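Local coordinates for protein pertussis toxin-like subunit ArtA (Escherichia coli, PDB 4Z9D) that binds NAD and probably serves as the ADP-ribosyltransferase A subunit of a pertussis-like AB5 toxin that inhibits trimeric G proteins, at residues I82-N85 / N86-P90. The protein carries 2 engineered substitutions. Numbering follows the deposited sequence.
Sequences IRAN and NIFYP
Phe88 lays one face of its ring over the backbone of Ala84: Ala84 CA stands 3.8 Å from the ring centroid and 15° off the ring normal, which qualifies as a CH-pi contact. Ala84 CB adds an apolar touch 3.8 Å from Phe88 CG, at the root of the ring. At the far end, Phe88 CZ meets the CG2 branch of Ile82 at 3.8 Å, the two side chains crossing at about a right angle. Phe88 has CG anti to its own carbonyl carbon (chi1 -64°), a rotation that sends the ring back along the incoming chain.

The reversal that permits this is a type I beta turn from Asn85 to Phe88, linking strand 77-83 of one sheet to strand 88-90 of another. It is closed by Phe88 N donating to Asn85 O at 2.9 Å. A second bond comes from the Asn85 side chain, whose OD1 accepts Ile87 N at 3.2 Å, an Asx turn laid over the first half of the beta turn; Ile87 N stands above the amide plane rather than on a lone pair. For this, Asn85 CG sits between its backbone N and carbonyl carbon (chi1 57°), which carries the amide alongside the Ile87 side chain. Asn85 OD1 also lies in plane at the Phe88 ring edge, 3.5 Å from Phe88 CD1.

Val7 and Ile125 pack against both Ile82 and Phe88, while Ile119 and Ala121 touch Phe88, so the ring bridges elements of all three sheets. Because Asn85 accepts through both its backbone and its side-chain oxygen, two N-H groups of the turn are satisfied locally, and the polar bend can sit directly against a buried aromatic ring; the positively polarised ring edge probably also suits the amide oxygen there.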
ATOM      1  N   ILE A  82       8.071   3.074   4.601  1.00  4.40           N
ATOM      2  CA  ILE A  82       7.294   3.128   5.835  1.00  5.62           C
ATOM      3  C   ILE A  82       7.669   2.020   6.802  1.00  6.01           C
ATOM      4  O   ILE A  82       7.774   0.867   6.408  1.00  5.97           O
ATOM      5  CB  ILE A  82       5.777   3.014   5.534  1.00  6.50           C
ATOM      6  CG1 ILE A  82       5.341   4.005   4.447  1.00  6.51           C
ATOM      7  CG2 ILE A  82       4.926   3.177   6.815  1.00  8.32           C
ATOM      8  CD1 ILE A  82       3.971   3.680   3.851  1.00  6.83           C
ATOM      9  N   ARG A  83       7.864   2.357   8.078  1.00  7.07           N
ATOM     10  CA  ARG A  83       8.039   1.318   9.083  1.00  5.88           C
ATOM     11  C   ARG A  83       6.694   0.678   9.403  1.00  7.02           C
ATOM     12  O   ARG A  83       5.724   1.363   9.737  1.00  7.72           O
ATOM     13  CB  ARG A  83       8.682   1.868  10.359  1.00  7.95           C
ATOM     14  CG  ARG A  83       8.690   0.863  11.512  1.00  9.00           C
ATOM     15  CD  ARG A  83       9.588   1.338  12.650  1.00  8.59           C
ATOM     16  NE  ARG A  83       9.113   2.593  13.229  1.00  9.29           N
ATOM     17  CZ  ARG A  83       8.062   2.702  14.045  1.00 11.62           C
ATOM     18  NH1 ARG A  83       7.355   1.626  14.377  1.00  8.73           N
ATOM     19  NH2 ARG A  83       7.714   3.888  14.527  1.00 15.19           N
ATOM     20  N   ALA A  84       6.623  -0.639   9.251  1.00  8.23           N
ATOM     21  CA  ALA A  84       5.390  -1.370   9.524  1.00  7.76           C
ATOM     22  C   ALA A  84       5.317  -1.719  11.000  1.00  9.58           C
ATOM     23  O   ALA A  84       6.346  -1.907  11.655  1.00 13.86           O
ATOM     24  CB  ALA A  84       5.310  -2.642   8.682  1.00  8.35           C
ATOM     25  N   ASN A  85       4.105  -1.770  11.528  1.00  8.55           N
ATOM     26  CA  ASN A  85       3.888  -2.250  12.894  1.00 10.97           C
ATOM     27  C   ASN A  85       2.582  -3.041  12.944  1.00  8.65           C
ATOM     28  O   ASN A  85       2.157  -3.566  11.918  1.00  6.87           O
ATOM     29  CB  ASN A  85       3.915  -1.096  13.906  1.00 12.88           C
ATOM     30  CG  ASN A  85       2.907  -0.015  13.610  1.00 15.81           C
ATOM     31  OD1 ASN A  85       1.945  -0.216  12.864  1.00 15.02           O
ATOM     32  ND2 ASN A  85       3.111   1.156  14.220  1.00 14.74           N
ATOM     33  N   ASN A  86       1.966  -3.170  14.121  1.00  8.32           N
ATOM     34  CA  ASN A  86       0.822  -4.076  14.262  1.00  6.22           C
ATOM     35  C   ASN A  86      -0.451  -3.575  13.558  1.00  8.81           C
ATOM     36  O   ASN A  86      -1.473  -4.253  13.546  1.00  9.19           O
ATOM     37  CB  ASN A  86       0.517  -4.340  15.737  1.00  8.94           C
ATOM     38  CG  ASN A  86       1.542  -5.251  16.407  1.00 13.67           C
ATOM     39  OD1 ASN A  86       1.488  -5.449  17.621  1.00 11.40           O
ATOM     40  ND2 ASN A  86       2.463  -5.821  15.624  1.00  9.84           N
ATOM     41  N   ILE A  87      -0.367  -2.382  12.987  1.00 10.09           N
ATOM     42  CA  ILE A  87      -1.422  -1.797  12.167  1.00 12.40           C
ATOM     43  C   ILE A  87      -1.444  -2.446  10.774  1.00 11.39           C
ATOM     44  O   ILE A  87      -2.455  -2.410  10.066  1.00  8.53           O
ATOM     45  CB  ILE A  87      -1.175  -0.256  12.015  1.00 18.68           C
ATOM     46  CG1 ILE A  87      -1.123   0.431  13.385  1.00 20.16           C
ATOM     47  CG2 ILE A  87      -2.194   0.420  11.088  1.00 18.33           C
ATOM     48  CD1 ILE A  87      -0.734   1.903  13.314  1.00 22.69           C
ATOM     49  N   PHE A  88      -0.332  -3.089  10.429  1.00  6.31           N
ATOM     50  CA  PHE A  88      -0.098  -3.665   9.106  1.00  9.37           C
ATOM     51  C   PHE A  88      -0.314  -5.167   9.136  1.00  8.58           C
ATOM     52  O   PHE A  88       0.112  -5.843  10.072  1.00  9.93           O
ATOM     53  CB  PHE A  88       1.326  -3.359   8.623  1.00  6.98           C
ATOM     54  CG  PHE A  88       1.607  -1.889   8.410  1.00  8.26           C
ATOM     55  CD1 PHE A  88       1.672  -1.015   9.491  1.00  9.93           C
ATOM     56  CD2 PHE A  88       1.834  -1.391   7.131  1.00  6.74           C
ATOM     57  CE1 PHE A  88       1.956   0.328   9.314  1.00  8.15           C
ATOM     58  CE2 PHE A  88       2.117  -0.043   6.935  1.00  8.50           C
ATOM     59  CZ  PHE A  88       2.179   0.819   8.032  1.00  7.08           C
ATOM     60  N   TYR A  89      -0.968  -5.685   8.108  1.00  6.45           N
ATOM     61  CA  TYR A  89      -1.248  -7.124   7.980  1.00  7.35           C
ATOM     62  C   TYR A  89      -0.835  -7.634   6.611  1.00  8.62           C
ATOM     63  O   TYR A  89      -1.249  -7.068   5.609  1.00  8.27           O
ATOM     64  CB  TYR A  89      -2.744  -7.419   8.159  1.00  7.46           C
ATOM     65  CG  TYR A  89      -3.317  -7.135   9.525  1.00  6.98           C
ATOM     66  CD1 TYR A  89      -3.647  -5.840   9.912  1.00  8.51           C
ATOM     67  CD2 TYR A  89      -3.594  -8.176  10.404  1.00  8.63           C
ATOM     68  CE1 TYR A  89      -4.194  -5.589  11.168  1.00 10.86           C
ATOM     69  CE2 TYR A  89      -4.147  -7.931  11.658  1.00  6.77           C
ATOM     70  CZ  TYR A  89      -4.441  -6.645  12.025  1.00  7.58           C
ATOM     71  OH  TYR A  89      -4.990  -6.413  13.264  1.00 17.07           O
ATOM     72  N   PRO A  90      -0.009  -8.684   6.555  1.00  7.11           N
ATOM     73  CA  PRO A  90       0.144  -9.392   5.281  1.00  7.81           C
ATOM     74  C   PRO A  90      -1.205  -9.999   4.895  1.00 10.92           C
ATOM     75  O   PRO A  90      -1.944 -10.417   5.789  1.00  9.97           O
ATOM     76  CB  PRO A  90       1.178 -10.484   5.592  1.00 10.17           C
ATOM     77  CG  PRO A  90       1.820 -10.063   6.884  1.00 12.68           C
ATOM     78  CD  PRO A  90       0.751  -9.322   7.636  1.00 12.88           C
TER